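Local atomic coordinates of Stk_08120 (Sulfolobus tokodaii str. 7, PDB entry 2EJX), a protein that probably acts as a fatty acid carrier, belonging to a thermoacidophile-specific family of the Bet v 1-like clan. Residues Phe35-Phe49 and Glu52-Val66. Residues are numbered along the deposited sequence; the frame is centred on the assembly and turned at random.
Sequences FPGIASIKCIEPEIF and EGKFLAFSYKVKGRV
A classic beta bulge interrupts the pairing of edge strand 38-42 with strand 48-55 in the antiparallel sheet of this Bet v 1-like fold: Ala39 N, in the carbonyl plane, and Ser40 N, tilted slightly from it, both donate to Glu52 O, at 2.8 and 3.2 Å. A water joins Ser40 OG to Glu52 OE1 beside the bulge. Tyr60 reaches across from the next strand. Its CG stands between the backbone N and the carbonyl carbon (chi1 64°), which lays the ring over Gly53 N and brings OH to Pro36 O at 2.5 Å, a short bond made from above the carbonyl plane. Ile38 CD1 meets the same hydroxyl at 3.4 Å, and Phe35 CB also packs against it. A phenylalanine in place of Tyr60 would probably leave Pro36 O without this donor and the link from helix 27-34 into strand 38-42 less firmly tied to the sheet. Pro36 CB lies alongside Phe55, 3.7 Å from CD2, and helix 105-137 touches both residues. Farther along, strands 48-55 and 58-69 pair through reciprocal backbone bonds between Phe49 and Gly64; the Phe49 ring lies over the Lys63-Gly64 peptide, Gly64 N being 3.6 Å above its plane. At the far end Ile48 CG1 sits centrally over one face of the Arg65 guanidinium, whose NH2 forms a salt bridge with Glu45 OE2 at 3.2 Å, the hydrogen bond within it weak and bent, the carboxylate plane turned 59° from its own.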
ATOM      1  N   PHE A  35       2.813  -3.131  -3.687  1.00 25.83           N
ATOM      2  CA  PHE A  35       3.295  -4.498  -3.801  1.00 26.13           C
ATOM      3  C   PHE A  35       3.999  -4.715  -5.147  1.00 26.62           C
ATOM      4  O   PHE A  35       3.687  -4.006  -6.103  1.00 26.57           O
ATOM      5  CB  PHE A  35       2.159  -5.499  -3.561  1.00 25.70           C
ATOM      6  CG  PHE A  35       1.965  -5.836  -2.106  1.00 28.55           C
ATOM      7  CD1 PHE A  35       1.791  -4.825  -1.162  1.00 30.19           C
ATOM      8  CD2 PHE A  35       2.022  -7.152  -1.671  1.00 32.10           C
ATOM      9  CE1 PHE A  35       1.632  -5.113   0.196  1.00 30.17           C
ATOM     10  CE2 PHE A  35       1.880  -7.458  -0.298  1.00 32.52           C
ATOM     11  CZ  PHE A  35       1.665  -6.440   0.623  1.00 28.76           C
ATOM     12  N   PRO A  36       4.984  -5.653  -5.214  1.00 26.70           N
ATOM     13  CA  PRO A  36       5.677  -5.865  -6.498  1.00 26.81           C
ATOM     14  C   PRO A  36       4.812  -6.473  -7.597  1.00 26.71           C
ATOM     15  O   PRO A  36       4.315  -7.588  -7.437  1.00 28.32           O
ATOM     16  CB  PRO A  36       6.826  -6.836  -6.162  1.00 26.84           C
ATOM     17  CG  PRO A  36       6.828  -7.003  -4.687  1.00 27.56           C
ATOM     18  CD  PRO A  36       5.521  -6.516  -4.127  1.00 26.89           C
ATOM     19  N   GLY A  37       4.658  -5.750  -8.702  1.00 26.28           N
ATOM     20  CA  GLY A  37       4.144  -6.329  -9.959  1.00 26.81           C
ATOM     21  C   GLY A  37       2.744  -6.923  -9.854  1.00 26.18           C
ATOM     22  O   GLY A  37       2.481  -7.983 -10.417  1.00 25.63           O
ATOM     23  N   ILE A  38       1.849  -6.219  -9.156  1.00 26.17           N
ATOM     24  CA  ILE A  38       0.439  -6.638  -9.035  1.00 27.20           C
ATOM     25  C   ILE A  38      -0.267  -6.641 -10.399  1.00 27.94           C
ATOM     26  O   ILE A  38      -0.259  -5.635 -11.108  1.00 28.22           O
ATOM     27  CB  ILE A  38      -0.338  -5.758  -7.998  1.00 26.64           C
ATOM     28  CG1 ILE A  38       0.234  -5.935  -6.590  1.00 26.25           C
ATOM     29  CG2 ILE A  38      -1.870  -6.031  -8.026  1.00 28.81           C
ATOM     30  CD1 ILE A  38      -0.152  -7.290  -5.954  1.00 25.06           C
ATOM     31  N   ALA A  39      -0.847  -7.778 -10.774  1.00 29.90           N
ATOM     32  CA  ALA A  39      -1.522  -7.900 -12.076  1.00 31.61           C
ATOM     33  C   ALA A  39      -3.034  -8.223 -11.973  1.00 32.85           C
ATOM     34  O   ALA A  39      -3.761  -8.159 -12.982  1.00 34.29           O
ATOM     35  CB  ALA A  39      -0.819  -8.942 -12.972  1.00 31.13           C
ATOM     36  N   SER A  40      -3.468  -8.583 -10.772  1.00 32.18           N
ATOM     37  CA  SER A  40      -4.874  -8.838 -10.447  1.00 33.34           C
ATOM     38  C   SER A  40      -5.207  -8.308  -9.056  1.00 33.27           C
ATOM     39  O   SER A  40      -4.378  -8.356  -8.160  1.00 32.68           O
ATOM     40  CB  SER A  40      -5.164 -10.330 -10.547  1.00 33.02           C
ATOM     41  OG  SER A  40      -4.937 -10.723 -11.894  1.00 37.16           O
ATOM     42  N   ILE A  41      -6.415  -7.774  -8.872  1.00 33.41           N
ATOM     43  CA  ILE A  41      -6.874  -7.364  -7.549  1.00 35.10           C
ATOM     44  C   ILE A  41      -8.399  -7.499  -7.528  1.00 36.38           C
ATOM     45  O   ILE A  41      -9.047  -7.160  -8.505  1.00 36.27           O
ATOM     46  CB  ILE A  41      -6.397  -5.928  -7.166  1.00 34.81           C
ATOM     47  CG1 ILE A  41      -6.911  -5.497  -5.784  1.00 37.02           C
ATOM     48  CG2 ILE A  41      -6.761  -4.924  -8.226  1.00 34.23           C
ATOM     49  CD1 ILE A  41      -5.814  -5.278  -4.727  1.00 31.67           C
ATOM     50  N   LYS A  42      -8.919  -8.056  -6.439  1.00 38.23           N
ATOM     51  CA  LYS A  42     -10.349  -8.245  -6.224  1.00 40.34           C
ATOM     52  C   LYS A  42     -10.707  -7.535  -4.939  1.00 41.84           C
ATOM     53  O   LYS A  42     -10.145  -7.839  -3.884  1.00 41.41           O
ATOM     54  CB  LYS A  42     -10.707  -9.722  -6.125  1.00 40.19           C
ATOM     55  CG  LYS A  42     -12.174 -10.003  -6.393  1.00 42.66           C
ATOM     56  CD  LYS A  42     -12.592 -11.419  -6.097  1.00 47.19           C
ATOM     57  CE  LYS A  42     -12.988 -11.561  -4.623  1.00 49.71           C
ATOM     58  NZ  LYS A  42     -14.143 -12.523  -4.410  1.00 51.83           N
ATOM     59  N   CYS A  43     -11.634  -6.584  -5.030  1.00 43.82           N
ATOM     60  CA  CYS A  43     -12.016  -5.730  -3.894  1.00 46.65           C
ATOM     61  C   CYS A  43     -13.527  -5.564  -3.723  1.00 48.15           C
ATOM     62  O   CYS A  43     -14.062  -4.454  -3.568  1.00 48.61           O
ATOM     63  CB  CYS A  43     -11.352  -4.367  -4.012  1.00 47.14           C
ATOM     64  SG  CYS A  43      -9.635  -4.506  -3.700  1.00 51.68           S
ATOM     65  N   ILE A  44     -14.172  -6.709  -3.834  1.00 49.41           N
ATOM     66  CA  ILE A  44     -15.514  -7.028  -3.368  1.00 51.30           C
ATOM     67  C   ILE A  44     -16.055  -6.178  -2.186  1.00 51.73           C
ATOM     68  O   ILE A  44     -16.570  -5.072  -2.397  1.00 51.99           O
ATOM     69  CB  ILE A  44     -15.470  -8.523  -2.994  1.00 51.32           C
ATOM     70  CG1 ILE A  44     -14.153  -8.826  -2.237  1.00 51.60           C
ATOM     71  CG2 ILE A  44     -15.459  -9.367  -4.289  1.00 51.78           C
ATOM     72  CD1 ILE A  44     -14.173 -10.114  -1.370  1.00 50.76           C
ATOM     73  N   GLU A  45     -15.951  -6.725  -0.966  1.00 51.76           N
ATOM     74  CA  GLU A  45     -16.267  -6.045   0.289  1.00 52.08           C
ATOM     75  C   GLU A  45     -15.149  -5.017   0.531  1.00 51.42           C
ATOM     76  O   GLU A  45     -13.985  -5.300   0.205  1.00 51.46           O
ATOM     77  CB  GLU A  45     -16.274  -7.107   1.385  1.00 52.46           C
ATOM     78  CG  GLU A  45     -17.246  -6.935   2.548  1.00 54.10           C
ATOM     79  CD  GLU A  45     -17.004  -7.997   3.637  1.00 54.20           C
ATOM     80  OE1 GLU A  45     -17.331  -9.189   3.407  1.00 55.82           O
ATOM     81  OE2 GLU A  45     -16.457  -7.637   4.717  1.00 57.48           O
ATOM     82  N   PRO A  46     -15.484  -3.832   1.115  1.00 50.46           N
ATOM     83  CA  PRO A  46     -14.571  -2.648   1.085  1.00 48.86           C
ATOM     84  C   PRO A  46     -13.303  -2.790   1.928  1.00 46.95           C
ATOM     85  O   PRO A  46     -12.339  -2.012   1.765  1.00 47.06           O
ATOM     86  CB  PRO A  46     -15.445  -1.509   1.635  1.00 49.56           C
ATOM     87  CG  PRO A  46     -16.435  -2.226   2.557  1.00 50.73           C
ATOM     88  CD  PRO A  46     -16.726  -3.551   1.868  1.00 50.49           C
ATOM     89  N   GLU A  47     -13.301  -3.762   2.831  1.00 43.23           N
ATOM     90  CA  GLU A  47     -12.151  -3.950   3.684  1.00 41.25           C
ATOM     91  C   GLU A  47     -11.383  -5.243   3.408  1.00 38.84           C
ATOM     92  O   GLU A  47     -10.509  -5.572   4.180  1.00 39.38           O
ATOM     93  CB  GLU A  47     -12.545  -3.849   5.153  1.00 40.85           C
ATOM     94  CG  GLU A  47     -13.221  -2.518   5.486  1.00 43.71           C
ATOM     95  CD  GLU A  47     -13.055  -2.123   6.932  1.00 47.72           C
ATOM     96  OE1 GLU A  47     -13.683  -2.770   7.798  1.00 50.17           O
ATOM     97  OE2 GLU A  47     -12.305  -1.158   7.210  1.00 49.26           O
ATOM     98  N   ILE A  48     -11.730  -5.968   2.341  1.00 35.91           N
ATOM     99  CA  ILE A  48     -11.050  -7.227   2.004  1.00 35.11           C
ATOM    100  C   ILE A  48     -10.510  -7.211   0.595  1.00 33.81           C
ATOM    101  O   ILE A  48     -11.134  -6.659  -0.304  1.00 34.71           O
ATOM    102  CB  ILE A  48     -11.985  -8.474   2.157  1.00 35.46           C
ATOM    103  CG1 ILE A  48     -12.776  -8.409   3.448  1.00 34.90           C
ATOM    104  CG2 ILE A  48     -11.171  -9.762   2.121  1.00 35.86           C
ATOM    105  CD1 ILE A  48     -13.945  -9.373   3.470  1.00 40.97           C
ATOM    106  N   PHE A  49      -9.356  -7.845   0.381  1.00 31.45           N
ATOM    107  CA  PHE A  49      -8.822  -7.926  -0.941  1.00 30.21           C
ATOM    108  C   PHE A  49      -8.118  -9.249  -1.188  1.00 30.32           C
ATOM    109  O   PHE A  49      -7.650  -9.898  -0.255  1.00 29.56           O
ATOM    110  CB  PHE A  49      -7.824  -6.773  -1.162  1.00 30.25           C
ATOM    111  CG  PHE A  49      -6.519  -6.987  -0.486  1.00 25.56           C
ATOM    112  CD1 PHE A  49      -5.462  -7.582  -1.190  1.00 24.54           C
ATOM    113  CD2 PHE A  49      -6.343  -6.610   0.838  1.00 25.52           C
ATOM    114  CE1 PHE A  49      -4.252  -7.792  -0.592  1.00 25.76           C
ATOM    115  CE2 PHE A  49      -5.129  -6.823   1.466  1.00 26.34           C
ATOM    116  CZ  PHE A  49      -4.082  -7.421   0.748  1.00 26.96           C
ATOM    117  N   GLU A  52      -2.900 -10.802  -7.015  1.00 28.30           N
ATOM    118  CA  GLU A  52      -1.875 -11.648  -7.601  1.00 29.53           C
ATOM    119  C   GLU A  52      -0.822 -10.760  -8.211  1.00 27.98           C
ATOM    120  O   GLU A  52      -1.119  -9.770  -8.878  1.00 26.56           O
ATOM    121  CB  GLU A  52      -2.487 -12.560  -8.690  1.00 29.64           C
ATOM    122  CG  GLU A  52      -3.329 -13.722  -8.068  1.00 33.31           C
ATOM    123  CD  GLU A  52      -3.903 -14.712  -9.102  1.00 35.30           C
ATOM    124  OE1 GLU A  52      -3.235 -15.010 -10.116  1.00 44.36           O
ATOM    125  OE2 GLU A  52      -5.042 -15.181  -8.897  1.00 40.62           O
ATOM    126  N   GLY A  53       0.437 -11.119  -7.995  1.00 27.83           N
ATOM    127  CA  GLY A  53       1.498 -10.395  -8.637  1.00 27.67           C
ATOM    128  C   GLY A  53       2.657 -11.329  -8.987  1.00 28.70           C
ATOM    129  O   GLY A  53       2.634 -12.521  -8.675  1.00 26.62           O
ATOM    130  N   LYS A  54       3.678 -10.737  -9.591  1.00 29.07           N
ATOM    131  CA  LYS A  54       4.938 -11.431  -9.897  1.00 30.49           C
ATOM    132  C   LYS A  54       6.130 -10.468  -9.838  1.00 31.26           C
ATOM    133  O   LYS A  54       6.026  -9.295 -10.228  1.00 32.77           O
ATOM    134  CB  LYS A  54       4.838 -12.096 -11.259  1.00 30.57           C
ATOM    135  CG  LYS A  54       6.088 -12.871 -11.710  1.00 32.96           C
ATOM    136  CD  LYS A  54       5.854 -13.572 -13.008  1.00 36.83           C
ATOM    137  CE  LYS A  54       6.938 -14.624 -13.236  1.00 37.98           C
ATOM    138  NZ  LYS A  54       6.607 -15.428 -14.448  1.00 40.69           N
ATOM    139  N   PHE A  55       7.266 -10.959  -9.338  1.00 30.39           N
ATOM    140  CA  PHE A  55       8.535 -10.244  -9.471  1.00 30.30           C
ATOM    141  C   PHE A  55       9.615 -11.309  -9.655  1.00 29.88           C
ATOM    142  O   PHE A  55       9.521 -12.402  -9.071  1.00 29.19           O
ATOM    143  CB  PHE A  55       8.842  -9.336  -8.287  1.00 30.73           C
ATOM    144  CG  PHE A  55       8.958 -10.058  -6.990  1.00 31.94           C
ATOM    145  CD1 PHE A  55      10.197 -10.425  -6.491  1.00 34.66           C
ATOM    146  CD2 PHE A  55       7.819 -10.410  -6.273  1.00 35.09           C
ATOM    147  CE1 PHE A  55      10.301 -11.129  -5.298  1.00 33.71           C
ATOM    148  CE2 PHE A  55       7.916 -11.112  -5.065  1.00 35.16           C
ATOM    149  CZ  PHE A  55       9.154 -11.479  -4.587  1.00 36.02           C
ATOM    150  N   LEU A  56      10.599 -10.997 -10.486  1.00 29.57           N
ATOM    151  CA  LEU A  56      11.554 -11.998 -10.954  1.00 30.83           C
ATOM    152  C   LEU A  56      10.767 -13.228 -11.450  1.00 31.22           C
ATOM    153  O   LEU A  56       9.753 -13.060 -12.138  1.00 31.31           O
ATOM    154  CB  LEU A  56      12.548 -12.358  -9.836  1.00 30.41           C
ATOM    155  CG  LEU A  56      13.403 -11.192  -9.280  1.00 31.63           C
ATOM    156  CD1 LEU A  56      14.084 -11.660  -8.020  1.00 31.77           C
ATOM    157  CD2 LEU A  56      14.418 -10.694 -10.269  1.00 32.03           C
ATOM    158  N   ALA A  57      11.202 -14.440 -11.095  1.00 32.03           N
ATOM    159  CA  ALA A  57      10.483 -15.654 -11.501  1.00 31.64           C
ATOM    160  C   ALA A  57       9.318 -16.045 -10.591  1.00 31.42           C
ATOM    161  O   ALA A  57       8.675 -17.078 -10.812  1.00 32.22           O
ATOM    162  CB  ALA A  57      11.454 -16.838 -11.666  1.00 31.34           C
ATOM    163  N   PHE A  58       9.000 -15.198  -9.612  1.00 30.19           N
ATOM    164  CA  PHE A  58       8.101 -15.587  -8.550  1.00 29.91           C
ATOM    165  C   PHE A  58       6.719 -14.962  -8.584  1.00 29.15           C
ATOM    166  O   PHE A  58       6.564 -13.830  -8.182  1.00 28.41           O
ATOM    167  CB  PHE A  58       8.766 -15.275  -7.220  1.00 29.04           C
ATOM    168  CG  PHE A  58      10.169 -15.791  -7.159  1.00 32.98           C
ATOM    169  CD1 PHE A  58      10.395 -17.158  -7.149  1.00 34.18           C
ATOM    170  CD2 PHE A  58      11.247 -14.923  -7.163  1.00 34.24           C
ATOM    171  CE1 PHE A  58      11.710 -17.658  -7.131  1.00 35.54           C
ATOM    172  CE2 PHE A  58      12.574 -15.411  -7.148  1.00 32.76           C
ATOM    173  CZ  PHE A  58      12.782 -16.772  -7.134  1.00 30.93           C
ATOM    174  N   SER A  59       5.731 -15.733  -9.018  1.00 29.44           N
ATOM    175  CA  SER A  59       4.327 -15.356  -8.863  1.00 30.34           C
ATOM    176  C   SER A  59       3.878 -15.545  -7.432  1.00 29.97           C
ATOM    177  O   SER A  59       4.308 -16.482  -6.727  1.00 31.05           O
ATOM    178  CB  SER A  59       3.450 -16.211  -9.764  1.00 30.26           C
ATOM    179  OG  SER A  59       3.810 -15.943 -11.108  1.00 33.49           O
ATOM    180  N   TYR A  60       2.969 -14.680  -6.985  1.00 29.52           N
ATOM    181  CA  TYR A  60       2.438 -14.832  -5.654  1.00 28.31           C
ATOM    182  C   TYR A  60       0.978 -14.415  -5.637  1.00 28.97           C
ATOM    183  O   TYR A  60       0.522 -13.656  -6.511  1.00 28.90           O
ATOM    184  CB  TYR A  60       3.240 -14.038  -4.612  1.00 28.97           C
ATOM    185  CG  TYR A  60       3.192 -12.551  -4.826  1.00 29.48           C
ATOM    186  CD1 TYR A  60       2.236 -11.767  -4.169  1.00 29.84           C
ATOM    187  CD2 TYR A  60       4.054 -11.930  -5.736  1.00 30.23           C
ATOM    188  CE1 TYR A  60       2.163 -10.398  -4.375  1.00 29.07           C
ATOM    189  CE2 TYR A  60       4.007 -10.552  -5.942  1.00 28.07           C
ATOM    190  CZ  TYR A  60       3.042  -9.795  -5.269  1.00 30.64           C
ATOM    191  OH  TYR A  60       2.968  -8.429  -5.454  1.00 28.19           O
ATOM    192  N   LYS A  61       0.267 -14.979  -4.675  1.00 28.74           N
ATOM    193  CA  LYS A  61      -1.141 -14.661  -4.404  1.00 30.35           C
ATOM    194  C   LYS A  61      -1.213 -14.089  -3.017  1.00 31.14           C
ATOM    195  O   LYS A  61      -0.807 -14.753  -2.048  1.00 32.11           O
ATOM    196  CB  LYS A  61      -1.997 -15.922  -4.439  1.00 30.66           C
ATOM    197  CG  LYS A  61      -2.419 -16.332  -5.793  1.00 35.51           C
ATOM    198  CD  LYS A  61      -3.065 -17.727  -5.765  1.00 42.15           C
ATOM    199  CE  LYS A  61      -4.584 -17.668  -5.747  1.00 45.40           C
ATOM    200  NZ  LYS A  61      -5.126 -17.518  -4.373  1.00 46.25           N
ATOM    201  N   VAL A  62      -1.723 -12.873  -2.889  1.00 30.51           N
ATOM    202  CA  VAL A  62      -1.843 -12.255  -1.587  1.00 30.21           C
ATOM    203  C   VAL A  62      -3.335 -11.902  -1.350  1.00 29.61           C
ATOM    204  O   VAL A  62      -4.079 -11.593  -2.302  1.00 31.10           O
ATOM    205  CB  VAL A  62      -0.851 -11.049  -1.406  1.00 29.09           C
ATOM    206  CG1 VAL A  62      -1.082 -10.000  -2.457  1.00 31.44           C
ATOM    207  CG2 VAL A  62      -0.921 -10.434  -0.025  1.00 29.52           C
ATOM    208  N   LYS A  63      -3.768 -12.042  -0.106  1.00 28.63           N
ATOM    209  CA  LYS A  63      -5.108 -11.571   0.293  1.00 28.14           C
ATOM    210  C   LYS A  63      -5.019 -11.038   1.719  1.00 26.70           C
ATOM    211  O   LYS A  63      -4.050 -11.268   2.435  1.00 27.81           O
ATOM    212  CB  LYS A  63      -6.159 -12.700   0.179  1.00 28.95           C
ATOM    213  CG  LYS A  63      -6.007 -13.748   1.263  1.00 29.68           C
ATOM    214  CD  LYS A  63      -6.852 -14.957   0.907  1.00 28.96           C
ATOM    215  CE  LYS A  63      -7.013 -15.907   2.112  1.00 27.27           C
ATOM    216  NZ  LYS A  63      -5.903 -16.850   2.120  1.00 27.74           N
ATOM    217  N   GLY A  64      -5.994 -10.261   2.147  1.00 25.86           N
ATOM    218  CA  GLY A  64      -5.875  -9.645   3.442  1.00 25.06           C
ATOM    219  C   GLY A  64      -7.052  -8.723   3.782  1.00 25.16           C
ATOM    220  O   GLY A  64      -8.040  -8.697   3.061  1.00 24.72           O
ATOM    221  N   ARG A  65      -6.893  -7.979   4.865  1.00 26.19           N
ATOM    222  CA  ARG A  65      -7.966  -7.166   5.471  1.00 27.91           C
ATOM    223  C   ARG A  65      -7.410  -5.849   5.966  1.00 28.10           C
ATOM    224  O   ARG A  65      -6.312  -5.790   6.476  1.00 28.43           O
ATOM    225  CB  ARG A  65      -8.621  -7.924   6.648  1.00 29.01           C
ATOM    226  CG  ARG A  65      -9.819  -7.188   7.333  1.00 31.26           C
ATOM    227  CD  ARG A  65     -10.931  -8.164   7.765  1.00 40.32           C
ATOM    228  NE  ARG A  65     -12.225  -7.486   7.624  1.00 45.73           N
ATOM    229  CZ  ARG A  65     -13.377  -8.080   7.328  1.00 49.66           C
ATOM    230  NH1 ARG A  65     -13.437  -9.393   7.139  1.00 50.69           N
ATOM    231  NH2 ARG A  65     -14.484  -7.347   7.218  1.00 51.72           N
ATOM    232  N   VAL A  66      -8.203  -4.788   5.820  1.00 28.37           N
ATOM    233  CA  VAL A  66      -7.833  -3.443   6.232  1.00 28.04           C
ATOM    234  C   VAL A  66      -8.562  -3.084   7.526  1.00 29.41           C
ATOM    235  O   VAL A  66      -9.780  -3.345   7.675  1.00 29.63           O
ATOM    236  CB  VAL A  66      -8.234  -2.425   5.149  1.00 27.06           C
ATOM    237  CG1 VAL A  66      -7.920  -0.999   5.616  1.00 28.86           C
ATOM    238  CG2 VAL A  66      -7.562  -2.744   3.826  1.00 28.20           C
TER
HETATM  239  O   HOH W   1      -2.954 -12.715 -12.266  1.00 48.77           O
HETATM  240  O   HOH W   2     -11.700  -4.723   9.049  1.00 35.39           O